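Local coordinates for protein putative glucoamylase (PDB 4QT9) that is a putative glucoamylase with an alpha/alpha toroid fold, and so probably hydrolyses glycosidic bonds in glucose-containing polysaccharides, at residues 24-29 against 83-88; 264-269 against 392-397; 90-95 against 157-162; 76-81 against 408-413. All coordinates share one frame; numbering follows the deposited sequence.

Contact 1 of 4, residues 24-29 against 83-88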
loop_
_atom_site.group_PDB
_atom_site.type_symbol
_atom_site.label_atom_id
_atom_site.label_comp_id
_atom_site.label_asym_id
_atom_site.label_seq_id
_atom_site.Cartn_x
_atom_site.Cartn_y
_atom_site.Cartn_z
ATOM N N LEU A 24 2.270 -22.958 4.526
ATOM C CA LEU A 24 3.283 -21.958 4.194
ATOM C C LEU A 24 2.686 -20.553 4.298
ATOM O O LEU A 24 3.306 -19.659 4.879
ATOM C CB LEU A 24 3.832 -22.226 2.776
ATOM C CG LEU A 24 4.683 -21.135 2.098
ATOM C CD1 LEU A 24 5.992 -20.914 2.842
ATOM C CD2 LEU A 24 4.974 -21.508 0.644
HETATM N N MSE A 25 1.475 -20.363 3.753
HETATM C CA MSE A 25 0.814 -19.065 3.813
HETATM C C MSE A 25 0.506 -18.671 5.250
HETATM O O MSE A 25 0.721 -17.516 5.617
HETATM C CB MSE A 25 -0.459 -19.059 2.976
HETATM C CG MSE A 25 -0.181 -19.046 1.467
HETATM SE SE MSE A 25 -1.825 -18.779 0.480
HETATM C CE MSE A 25 -2.721 -20.499 0.809
ATOM N N ASP A 26 0.075 -19.640 6.080
ATOM C CA ASP A 26 -0.227 -19.409 7.499
ATOM C C ASP A 26 1.000 -18.858 8.247
ATOM O O ASP A 26 0.890 -17.836 8.940
ATOM C CB ASP A 26 -0.721 -20.701 8.168
ATOM C CG ASP A 26 -2.230 -20.741 8.375
ATOM O OD1 ASP A 26 -2.785 -19.770 8.980
ATOM O OD2 ASP A 26 -2.861 -21.753 7.964
ATOM N N THR A 27 2.170 -19.516 8.077
ATOM C CA THR A 27 3.450 -19.094 8.674
ATOM C C THR A 27 3.854 -17.678 8.206
ATOM O O THR A 27 4.218 -16.860 9.045
ATOM C CB THR A 27 4.561 -20.106 8.326
ATOM O OG1 THR A 27 4.142 -21.397 8.751
ATOM C CG2 THR A 27 5.910 -19.747 8.948
ATOM N N VAL A 28 3.814 -17.408 6.877
ATOM C CA VAL A 28 4.201 -16.104 6.314
ATOM C C VAL A 28 3.254 -15.027 6.886
ATOM O O VAL A 28 3.725 -13.977 7.336
ATOM C CB VAL A 28 4.255 -16.109 4.757
ATOM C CG1 VAL A 28 4.494 -14.698 4.179
ATOM C CG2 VAL A 28 5.334 -17.081 4.267
ATOM N N GLN A 29 1.954 -15.330 6.949
ATOM C CA GLN A 29 0.951 -14.403 7.482
ATOM C C GLN A 29 1.174 -14.122 8.949
ATOM O O GLN A 29 1.241 -12.947 9.307
ATOM C CB GLN A 29 -0.461 -14.926 7.269
ATOM C CG GLN A 29 -1.339 -13.980 6.509
ATOM C CD GLN A 29 -2.743 -14.507 6.463
ATOM O OE1 GLN A 29 -3.003 -15.692 6.175
ATOM N NE2 GLN A 29 -3.665 -13.647 6.799
ATOM N N ARG A 83 -8.463 -14.000 12.236
ATOM C CA ARG A 83 -7.914 -15.358 12.292
ATOM C C ARG A 83 -7.702 -15.844 13.728
ATOM O O ARG A 83 -7.528 -17.045 13.945
ATOM C CB ARG A 83 -6.606 -15.445 11.509
ATOM C CG ARG A 83 -6.857 -15.334 10.017
ATOM C CD ARG A 83 -5.793 -15.994 9.181
ATOM N NE ARG A 83 -6.204 -15.939 7.783
ATOM C CZ ARG A 83 -6.695 -16.967 7.102
ATOM N NH1 ARG A 83 -6.760 -18.172 7.657
ATOM N NH2 ARG A 83 -7.089 -16.808 5.844
ATOM N N GLY A 84 -7.721 -14.930 14.692
ATOM C CA GLY A 84 -7.508 -15.293 16.090
ATOM C C GLY A 84 -6.050 -15.324 16.516
ATOM O O GLY A 84 -5.692 -16.054 17.448
ATOM N N TYR A 85 -5.199 -14.514 15.854
ATOM C CA TYR A 85 -3.790 -14.337 16.215
ATOM C C TYR A 85 -3.726 -13.635 17.599
ATOM O O TYR A 85 -2.882 -13.939 18.428
ATOM C CB TYR A 85 -3.063 -13.505 15.141
ATOM C CG TYR A 85 -2.859 -14.151 13.781
ATOM C CD1 TYR A 85 -3.179 -15.487 13.560
ATOM C CD2 TYR A 85 -2.268 -13.446 12.738
ATOM C CE1 TYR A 85 -2.987 -16.081 12.311
ATOM C CE2 TYR A 85 -2.067 -14.029 11.486
ATOM C CZ TYR A 85 -2.416 -15.352 11.277
ATOM O OH TYR A 85 -2.153 -15.952 10.059
ATOM N N VAL A 86 -4.646 -12.701 17.823
ATOM C CA VAL A 86 -4.846 -11.959 19.070
ATOM C C VAL A 86 -6.322 -12.088 19.439
ATOM O O VAL A 86 -7.143 -12.378 18.564
ATOM C CB VAL A 86 -4.378 -10.480 18.974
ATOM C CG1 VAL A 86 -2.868 -10.407 18.798
ATOM C CG2 VAL A 86 -5.076 -9.732 17.848
ATOM N N THR A 87 -6.673 -11.876 20.710
ATOM C CA THR A 87 -8.083 -11.938 21.127
ATOM C C THR A 87 -8.865 -10.706 20.621
ATOM O O THR A 87 -8.259 -9.698 20.239
ATOM C CB THR A 87 -8.186 -12.070 22.650
ATOM O OG1 THR A 87 -7.746 -10.847 23.236
ATOM C CG2 THR A 87 -7.369 -13.256 23.198
ATOM N N ARG A 88 -10.195 -10.801 20.599
ATOM C CA ARG A 88 -11.104 -9.715 20.214
ATOM C C ARG A 88 -10.825 -8.460 21.073
ATOM O O ARG A 88 -10.816 -7.346 20.546
ATOM C CB ARG A 88 -12.575 -10.186 20.420
ATOM C CG ARG A 88 -13.655 -9.161 20.095
ATOM C CD ARG A 88 -15.050 -9.684 20.385
ATOM N NE ARG A 88 -16.092 -8.834 19.797
ATOM C CZ ARG A 88 -17.371 -9.180 19.666
ATOM N NH1 ARG A 88 -17.789 -10.373 20.074
ATOM N NH2 ARG A 88 -18.238 -8.344 19.115
#
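Q29 OE1 lies over one face of the R83 guanidinium, 3.6 Å from R83 NE. The two side chains cross at about a right angle, and their flat groups stand 80° apart. The amide thus meets the guanidinium across its face and not through its N-H groups. A third helix satisfies the polar ends instead: Q29 NE2 and R83 NE are both turned to E403, while Q29 OE1 accepts from R406. E403 thus holds the two side chains from a common acceptor. Y85 approaches the other end of the Q29 side chain, its OH 3.4 Å from Q29 CB. CG of Y85 is anti to its carbonyl carbon (chi1 -69°); that the ring reaches helix 21-37 is seen from Y85 OH, 3.7 Å from the backbone D26 O, and from F33, which meets the ring edge-to-face. Contact 1 therefore joins the first helix of the chain, in a protein of the alpha/alpha toroid fold, to the turn between helices 67-83 and 88-104. That turn opens with a Schellman motif at G84, whose phi of 87° takes the chain out of the helix, and T87 is the N-cap of the next one. D26 OD1 comes to 4.5 Å from R83 NH1, well out of the guanidinium plane; the attraction is one of charge alone, and D26 makes its salt bridge with R406.

Contact 2 of 4, residues 264-269 against 392-397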
loop_
_atom_site.group_PDB
_atom_site.type_symbol
_atom_site.label_atom_id
_atom_site.label_comp_id
_atom_site.label_asym_id
_atom_site.label_seq_id
_atom_site.Cartn_x
_atom_site.Cartn_y
_atom_site.Cartn_z
ATOM N N ALA A 264 0.549 -2.028 -8.812
ATOM C CA ALA A 264 -0.534 -2.984 -9.052
ATOM C C ALA A 264 -1.172 -3.471 -7.739
ATOM O O ALA A 264 -2.145 -4.226 -7.778
ATOM C CB ALA A 264 0.022 -4.179 -9.831
ATOM N N GLN A 265 -0.640 -3.025 -6.576
ATOM C CA GLN A 265 -1.025 -3.549 -5.271
ATOM C C GLN A 265 -1.627 -2.569 -4.288
ATOM O O GLN A 265 -2.631 -2.937 -3.690
ATOM C CB GLN A 265 0.200 -4.219 -4.591
ATOM C CG GLN A 265 0.770 -5.360 -5.484
ATOM C CD GLN A 265 2.225 -5.722 -5.288
ATOM O OE1 GLN A 265 2.994 -5.040 -4.593
ATOM N NE2 GLN A 265 2.626 -6.842 -5.885
ATOM N N TYR A 266 -0.990 -1.406 -4.013
ATOM C CA TYR A 266 -1.424 -0.455 -2.943
ATOM C C TYR A 266 -2.903 -0.010 -3.060
ATOM O O TYR A 266 -3.622 -0.048 -2.057
ATOM C CB TYR A 266 -0.539 0.802 -2.929
ATOM C CG TYR A 266 0.879 0.669 -2.418
ATOM C CD1 TYR A 266 1.440 -0.583 -2.158
ATOM C CD2 TYR A 266 1.657 1.802 -2.162
ATOM C CE1 TYR A 266 2.745 -0.704 -1.684
ATOM C CE2 TYR A 266 2.951 1.692 -1.652
ATOM C CZ TYR A 266 3.506 0.437 -1.468
ATOM O OH TYR A 266 4.804 0.333 -1.050
ATOM N N SER A 267 -3.358 0.388 -4.277
ATOM C CA SER A 267 -4.751 0.827 -4.452
ATOM C C SER A 267 -5.720 -0.356 -4.518
ATOM O O SER A 267 -6.915 -0.127 -4.597
ATOM C CB SER A 267 -4.908 1.673 -5.714
ATOM O OG SER A 267 -4.325 2.946 -5.513
ATOM N N PHE A 268 -5.222 -1.605 -4.471
ATOM C CA PHE A 268 -6.091 -2.776 -4.580
ATOM C C PHE A 268 -6.095 -3.655 -3.330
ATOM O O PHE A 268 -6.539 -4.802 -3.392
ATOM C CB PHE A 268 -5.710 -3.589 -5.832
ATOM C CG PHE A 268 -5.952 -2.770 -7.075
ATOM C CD1 PHE A 268 -7.247 -2.430 -7.468
ATOM C CD2 PHE A 268 -4.889 -2.273 -7.818
ATOM C CE1 PHE A 268 -7.465 -1.644 -8.604
ATOM C CE2 PHE A 268 -5.112 -1.494 -8.954
ATOM C CZ PHE A 268 -6.395 -1.177 -9.334
ATOM N N LEU A 269 -5.694 -3.090 -2.175
ATOM C CA LEU A 269 -5.725 -3.807 -0.886
ATOM C C LEU A 269 -7.158 -3.872 -0.360
ATOM O O LEU A 269 -7.584 -4.919 0.140
ATOM C CB LEU A 269 -4.795 -3.183 0.143
ATOM C CG LEU A 269 -3.303 -3.074 -0.194
ATOM C CD1 LEU A 269 -2.573 -2.513 1.002
ATOM C CD2 LEU A 269 -2.697 -4.407 -0.487
ATOM N N ALA A 392 7.488 -1.009 6.654
ATOM C CA ALA A 392 6.034 -1.137 6.789
ATOM C C ALA A 392 5.320 -1.253 5.436
ATOM O O ALA A 392 4.465 -2.125 5.289
ATOM C CB ALA A 392 5.457 0.064 7.568
ATOM N N ILE A 393 5.682 -0.409 4.456
ATOM C CA ILE A 393 5.031 -0.392 3.118
ATOM C C ILE A 393 5.333 -1.661 2.290
ATOM O O ILE A 393 4.654 -1.910 1.302
ATOM C CB ILE A 393 5.332 0.907 2.304
ATOM C CG1 ILE A 393 6.834 1.107 2.003
ATOM C CG2 ILE A 393 4.697 2.158 2.977
ATOM C CD1 ILE A 393 7.131 2.341 1.087
ATOM N N ASP A 394 6.346 -2.440 2.656
ATOM C CA ASP A 394 6.616 -3.664 1.915
ATOM C C ASP A 394 5.986 -4.869 2.663
ATOM O O ASP A 394 5.403 -5.731 2.016
ATOM C CB ASP A 394 8.125 -3.828 1.611
ATOM C CG ASP A 394 8.666 -2.773 0.613
ATOM O OD1 ASP A 394 7.856 -2.091 -0.035
ATOM O OD2 ASP A 394 9.903 -2.619 0.502
ATOM N N GLN A 395 5.975 -4.858 4.024
ATOM C CA GLN A 395 5.357 -5.917 4.837
ATOM C C GLN A 395 3.827 -5.883 4.781
ATOM O O GLN A 395 3.189 -6.930 4.738
ATOM C CB GLN A 395 5.831 -5.837 6.298
ATOM C CG GLN A 395 7.329 -6.119 6.435
ATOM C CD GLN A 395 7.769 -7.354 5.682
ATOM O OE1 GLN A 395 8.403 -7.264 4.605
ATOM N NE2 GLN A 395 7.439 -8.527 6.222
ATOM N N GLY A 396 3.268 -4.689 4.808
ATOM C CA GLY A 396 1.824 -4.463 4.774
ATOM C C GLY A 396 1.101 -5.186 3.658
ATOM O O GLY A 396 0.233 -6.012 3.942
ATOM N N PRO A 397 1.506 -4.994 2.379
ATOM C CA PRO A 397 0.791 -5.650 1.264
ATOM C C PRO A 397 0.868 -7.171 1.256
ATOM O O PRO A 397 -0.086 -7.791 0.820
ATOM C CB PRO A 397 1.460 -5.049 0.049
ATOM C CG PRO A 397 1.909 -3.682 0.526
ATOM C CD PRO A 397 2.494 -4.034 1.847
HETATM O O HOH W 1 5.841 -2.111 -1.606
#
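This is a buried, largely apolar contact with one water bridge, its centre about 3 Å from the centre of the chain, where the loop holding 264-269 meets the start of helix 392-406. Y266 and P397 carry most of it. In Y266, CG is anti to the carbonyl carbon (chi1 -72°), and the far part of the ring reaches the helix, crossing P397 obliquely; Y266 CE1 is 3.8 Å from P397 CG. At the ring's end Y266 OH touches I393 CB at 3.4 Å. The same hydroxyl binds a water at 2.7 Å from Y266 OH, and that water donates to D394 OD1 over 2.6 Å. Beside the tyrosine, L269 CD2 rests 4.1 Å from P397 CA. P397 has no N-H to give I393 O, and the helix kinks here; I393 O lies 3.3 Å from Y266 OH. F72 of helix 67-83 packs on Y266, L269 and P397 together. An acetate ion, probably from the crystallisation liquor, lies about 4 Å from the I393 side chain; such ions often mark pockets. The contact joins a connecting loop to the N-terminal end of helix 392-406 in the interior of an alpha/alpha toroid, a fold whose inner helices ring a common centre.

Contact 3 of 4, residues 90-95 against 157-162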
loop_
_atom_site.group_PDB
_atom_site.type_symbol
_atom_site.label_atom_id
_atom_site.label_comp_id
_atom_site.label_asym_id
_atom_site.label_seq_id
_atom_site.Cartn_x
_atom_site.Cartn_y
_atom_site.Cartn_z
ATOM N N GLU A 90 -7.929 -7.748 22.847
ATOM C CA GLU A 90 -6.594 -7.232 22.511
ATOM C C GLU A 90 -6.600 -6.393 21.219
ATOM O O GLU A 90 -5.953 -5.338 21.167
ATOM C CB GLU A 90 -5.583 -8.369 22.350
ATOM C CG GLU A 90 -5.125 -8.965 23.664
ATOM C CD GLU A 90 -4.325 -10.249 23.544
ATOM O OE1 GLU A 90 -4.589 -11.052 22.617
ATOM O OE2 GLU A 90 -3.450 -10.465 24.411
ATOM N N GLY A 91 -7.300 -6.879 20.196
ATOM C CA GLY A 91 -7.406 -6.180 18.927
ATOM C C GLY A 91 -8.119 -4.845 19.053
ATOM O O GLY A 91 -7.713 -3.860 18.431
ATOM N N LEU A 92 -9.174 -4.799 19.869
ATOM C CA LEU A 92 -9.938 -3.565 20.125
ATOM C C LEU A 92 -9.075 -2.596 20.929
ATOM O O LEU A 92 -9.108 -1.397 20.654
ATOM C CB LEU A 92 -11.256 -3.870 20.860
ATOM C CG LEU A 92 -12.186 -2.681 21.177
ATOM C CD1 LEU A 92 -12.762 -2.087 19.905
ATOM C CD2 LEU A 92 -13.294 -3.098 22.126
ATOM N N ALA A 93 -8.278 -3.109 21.894
ATOM C CA ALA A 93 -7.378 -2.244 22.658
ATOM C C ALA A 93 -6.347 -1.585 21.694
ATOM O O ALA A 93 -6.092 -0.387 21.821
ATOM C CB ALA A 93 -6.683 -3.024 23.769
ATOM N N ARG A 94 -5.830 -2.338 20.674
ATOM C CA ARG A 94 -4.889 -1.763 19.716
ATOM C C ARG A 94 -5.563 -0.719 18.808
ATOM O O ARG A 94 -4.983 0.353 18.612
ATOM C CB ARG A 94 -4.186 -2.843 18.870
ATOM C CG ARG A 94 -3.288 -2.311 17.721
ATOM C CD ARG A 94 -2.110 -1.461 18.194
ATOM N NE ARG A 94 -1.199 -2.280 18.981
ATOM C CZ ARG A 94 -0.163 -2.930 18.473
ATOM N NH1 ARG A 94 0.152 -2.796 17.187
ATOM N NH2 ARG A 94 0.591 -3.689 19.250
HETATM N N MSE A 95 -6.768 -1.018 18.263
HETATM C CA MSE A 95 -7.508 -0.082 17.400
HETATM C C MSE A 95 -7.792 1.220 18.146
HETATM O O MSE A 95 -7.625 2.288 17.559
HETATM C CB MSE A 95 -8.828 -0.690 16.866
HETATM C CG MSE A 95 -8.617 -1.860 15.890
HETATM SE SE MSE A 95 -7.236 -1.568 14.485
HETATM C CE MSE A 95 -7.479 -3.235 13.518
ATOM N N ASP A 157 -21.255 -2.570 21.511
ATOM C CA ASP A 157 -21.314 -1.126 21.756
ATOM C C ASP A 157 -19.926 -0.444 21.776
ATOM O O ASP A 157 -19.795 0.667 21.264
ATOM C CB ASP A 157 -22.078 -0.829 23.057
ATOM C CG ASP A 157 -23.593 -0.982 22.935
ATOM O OD1 ASP A 157 -24.072 -1.391 21.841
ATOM O OD2 ASP A 157 -24.308 -0.669 23.924
ATOM N N LYS A 158 -18.907 -1.108 22.325
ATOM C CA LYS A 158 -17.551 -0.554 22.406
ATOM C C LYS A 158 -16.902 -0.503 21.029
ATOM O O LYS A 158 -16.174 0.446 20.726
ATOM C CB LYS A 158 -16.697 -1.373 23.372
ATOM C CG LYS A 158 -17.310 -1.432 24.771
ATOM C CD LYS A 158 -16.405 -2.113 25.767
ATOM C CE LYS A 158 -16.296 -3.600 25.590
ATOM N NZ LYS A 158 -15.214 -4.167 26.440
ATOM N N GLU A 159 -17.176 -1.524 20.198
ATOM C CA GLU A 159 -16.704 -1.616 18.812
ATOM C C GLU A 159 -17.378 -0.544 17.950
ATOM O O GLU A 159 -16.679 0.140 17.199
ATOM C CB GLU A 159 -16.971 -3.010 18.250
ATOM C CG GLU A 159 -15.940 -4.025 18.725
ATOM C CD GLU A 159 -16.303 -5.495 18.595
ATOM O OE1 GLU A 159 -17.492 -5.813 18.361
ATOM O OE2 GLU A 159 -15.390 -6.335 18.761
ATOM N N LYS A 160 -18.725 -0.375 18.083
ATOM C CA LYS A 160 -19.497 0.649 17.352
ATOM C C LYS A 160 -19.013 2.067 17.724
ATOM O O LYS A 160 -18.953 2.925 16.859
ATOM C CB LYS A 160 -21.007 0.530 17.617
ATOM C CG LYS A 160 -21.690 -0.735 17.072
ATOM C CD LYS A 160 -23.218 -0.538 17.070
ATOM C CE LYS A 160 -24.075 -1.546 17.796
ATOM N NZ LYS A 160 -24.135 -2.863 17.109
ATOM N N ALA A 161 -18.635 2.302 18.998
ATOM C CA ALA A 161 -18.090 3.598 19.425
ATOM C C ALA A 161 -16.742 3.868 18.731
ATOM O O ALA A 161 -16.464 5.005 18.336
ATOM C CB ALA A 161 -17.919 3.627 20.942
ATOM N N ILE A 162 -15.933 2.811 18.538
ATOM C CA ILE A 162 -14.643 2.900 17.850
ATOM C C ILE A 162 -14.902 3.274 16.394
ATOM O O ILE A 162 -14.239 4.184 15.896
ATOM C CB ILE A 162 -13.804 1.590 18.011
ATOM C CG1 ILE A 162 -13.223 1.473 19.428
ATOM C CG2 ILE A 162 -12.694 1.462 16.969
ATOM C CD1 ILE A 162 -12.301 2.598 19.848
#
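The axes of segments 90-95 and 157-162 approach to 10.9 Å and run in nearly the same direction, 26° apart, with L92 nearest E159 and M95 nearest I162 by their CA atoms. The space between the axes is occupied by side chains, chiefly L92. Its CG is anti to the backbone N (chi1 -179°), which carries the branch outward to the other helix, and its two methyls divide the work. L92 CD1 meets I162 CG1 at 3.6 Å, and the same methyl lies 3.9 Å from E159 CG. L92 CD2 turns to the start of the helix and lies 4.0 Å from K158 CB, where the leucine and lysine side chains cross at about a right angle. One turn on, the contact thins: M95 CB is 4.4 Å from I162 CG2, and the selenium end of M95, a selenomethionine, leads off to I77, L78 and I81 of helix 67-83. E159 and K158 give only aliphatic carbons here. The E159 chain is extended beyond CG, and its carboxylate makes a salt bridge through OE1 with R88 and takes a bond from the backbone N of N156, just before its own helix. Y152 of helix 135-152 packs against M95, E159 and I162 from a third direction. The joint between these two outlying helices therefore rests on van der Waals contact and burial of apolar surface, centred on L92, while the nearby charge pair of R88 and E159 probably adds a directional tie at their N-terminal ends.

Contact 4 of 4, residues 76-81 against 408-413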
loop_
_atom_site.group_PDB
_atom_site.type_symbol
_atom_site.label_atom_id
_atom_site.label_comp_id
_atom_site.label_asym_id
_atom_site.label_seq_id
_atom_site.Cartn_x
_atom_site.Cartn_y
_atom_site.Cartn_z
ATOM N N ALA A 76 -3.572 -5.360 8.166
ATOM C CA ALA A 76 -2.810 -6.539 8.588
ATOM C C ALA A 76 -3.245 -6.966 10.021
ATOM O O ALA A 76 -3.424 -8.157 10.276
ATOM C CB ALA A 76 -1.313 -6.251 8.529
ATOM N N ILE A 77 -3.490 -5.997 10.921
ATOM C CA ILE A 77 -3.925 -6.288 12.290
ATOM C C ILE A 77 -5.372 -6.859 12.263
ATOM O O ILE A 77 -5.656 -7.839 12.959
ATOM C CB ILE A 77 -3.775 -5.026 13.164
ATOM C CG1 ILE A 77 -2.281 -4.732 13.428
ATOM C CG2 ILE A 77 -4.551 -5.179 14.495
ATOM C CD1 ILE A 77 -1.939 -3.314 14.077
ATOM N N LEU A 78 -6.244 -6.287 11.396
ATOM C CA LEU A 78 -7.644 -6.708 11.194
ATOM C C LEU A 78 -7.722 -8.188 10.756
ATOM O O LEU A 78 -8.489 -8.965 11.323
ATOM C CB LEU A 78 -8.294 -5.790 10.148
ATOM C CG LEU A 78 -9.796 -5.555 10.188
ATOM C CD1 LEU A 78 -10.236 -4.922 11.491
ATOM C CD2 LEU A 78 -10.175 -4.611 9.101
ATOM N N ALA A 79 -6.887 -8.578 9.801
ATOM C CA ALA A 79 -6.778 -9.963 9.344
ATOM C C ALA A 79 -6.335 -10.893 10.504
ATOM O O ALA A 79 -6.849 -12.006 10.627
ATOM C CB ALA A 79 -5.787 -10.056 8.183
ATOM N N GLY A 80 -5.430 -10.405 11.356
ATOM C CA GLY A 80 -4.930 -11.140 12.519
ATOM C C GLY A 80 -6.011 -11.373 13.560
ATOM O O GLY A 80 -6.138 -12.475 14.109
ATOM N N ILE A 81 -6.803 -10.332 13.835
ATOM C CA ILE A 81 -7.931 -10.404 14.758
ATOM C C ILE A 81 -8.922 -11.449 14.226
ATOM O O ILE A 81 -9.351 -12.314 14.979
ATOM C CB ILE A 81 -8.611 -9.002 14.931
ATOM C CG1 ILE A 81 -7.655 -7.955 15.546
ATOM C CG2 ILE A 81 -9.913 -9.096 15.741
ATOM C CD1 ILE A 81 -8.165 -6.464 15.339
ATOM N N GLY A 408 -10.765 -13.090 0.929
ATOM C CA GLY A 408 -11.274 -11.835 0.384
ATOM C C GLY A 408 -11.718 -10.866 1.468
ATOM O O GLY A 408 -12.463 -9.933 1.178
ATOM N N LEU A 409 -11.253 -11.053 2.715
ATOM C CA LEU A 409 -11.670 -10.262 3.877
ATOM C C LEU A 409 -11.525 -8.738 3.696
ATOM O O LEU A 409 -12.510 -8.029 3.915
ATOM C CB LEU A 409 -10.935 -10.694 5.164
ATOM C CG LEU A 409 -11.309 -9.895 6.428
ATOM C CD1 LEU A 409 -12.743 -10.148 6.858
ATOM C CD2 LEU A 409 -10.338 -10.170 7.558
ATOM N N LEU A 410 -10.333 -8.226 3.329
ATOM C CA LEU A 410 -10.182 -6.770 3.246
ATOM C C LEU A 410 -10.984 -6.190 2.094
ATOM O O LEU A 410 -11.587 -5.118 2.261
ATOM C CB LEU A 410 -8.714 -6.324 3.199
ATOM C CG LEU A 410 -7.881 -6.545 4.470
ATOM C CD1 LEU A 410 -8.563 -5.974 5.734
ATOM C CD2 LEU A 410 -7.478 -8.012 4.651
ATOM N N TRP A 411 -11.091 -6.937 0.964
ATOM C CA TRP A 411 -11.934 -6.477 -0.135
ATOM C C TRP A 411 -13.420 -6.443 0.283
ATOM O O TRP A 411 -14.101 -5.483 -0.048
ATOM C CB TRP A 411 -11.789 -7.362 -1.362
ATOM C CG TRP A 411 -10.448 -7.384 -2.023
ATOM C CD1 TRP A 411 -9.576 -6.341 -2.170
ATOM C CD2 TRP A 411 -9.929 -8.454 -2.822
ATOM N NE1 TRP A 411 -8.480 -6.744 -2.897
ATOM C CE2 TRP A 411 -8.680 -8.032 -3.327
ATOM C CE3 TRP A 411 -10.381 -9.749 -3.124
ATOM C CZ2 TRP A 411 -7.891 -8.849 -4.138
ATOM C CZ3 TRP A 411 -9.619 -10.539 -3.964
ATOM C CH2 TRP A 411 -8.377 -10.103 -4.437
ATOM N N LYS A 412 -13.925 -7.495 0.974
ATOM C CA LYS A 412 -15.340 -7.541 1.392
ATOM C C LYS A 412 -15.667 -6.347 2.287
ATOM O O LYS A 412 -16.662 -5.687 2.064
ATOM C CB LYS A 412 -15.698 -8.850 2.146
ATOM C CG LYS A 412 -15.390 -10.158 1.419
ATOM C CD LYS A 412 -16.610 -10.835 0.802
ATOM C CE LYS A 412 -16.427 -12.335 0.686
ATOM N NZ LYS A 412 -15.467 -12.718 -0.380
ATOM N N LEU A 413 -14.805 -6.061 3.283
ATOM C CA LEU A 413 -15.036 -4.988 4.240
ATOM C C LEU A 413 -15.037 -3.609 3.562
ATOM O O LEU A 413 -16.052 -2.898 3.639
ATOM C CB LEU A 413 -14.006 -5.046 5.374
ATOM C CG LEU A 413 -14.077 -6.265 6.289
ATOM C CD1 LEU A 413 -12.853 -6.326 7.169
ATOM C CD2 LEU A 413 -15.353 -6.272 7.119
#
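In this alpha/alpha toroid protein, helix 67-83 meets the short helix 409-415 steeply, their local axes 10.9 Å apart and turned by 105°. At such an angle the contact is confined to a small patch, with the CA atoms of A79 and L409 the nearest pair at 7.3 Å. Three leucines of the short helix reach across. L413 and L78 meet tip to tip, with L413 CD1 3.7 Å from L78 CD2. The same L78 methyl also touches L410 CD1 at 4.0 Å, so one branch of L78 serves two partners; its CG is anti to the backbone N (chi1 -152°), which sends the branch toward the other helix. Beside this cluster L409 CD2 rests on the backbone of A79, 4.0 Å from A79 CA, and A79 CB lies 4.4 Å from L410 CD2. The small alanine lets the leucine come down close to the helix backbone. The patch is continued by neighbours: Y151 of helix 135-152 packs on both L78 and L413, and V400 of helix 392-406 lies against L410. Only carbon atoms and the L78 carbonyl oxygen take part across the two segments, so cohesion here comes from the fit of branched side chains and from burial of their methyls, without a directional polar bond to set the crossing angle.

From the N terminus, helix 21-37 is met first by the turn after helix 67-83, which closes contact 1. The chain then enters helix 88-104 and returns at helix 157-172 to close contact 3. Contact 2 forms much later, between a loop and helix 392-406, and contact 4 closes last, bringing helix 409-415 back to helix 67-83. Contacts 2 and 3 both nest inside the long loop closed by contact 4, whereas contacts 1 and 4 cross. Direct touches join them: R88 to E159 links contacts 1 and 3, a probable hydrogen bond from Y85 N to G80 O contacts 1 and 4, the W411 NE1 to F268 O hydrogen bond contacts 2 and 4, and M95 on I77 contacts 3 and 4.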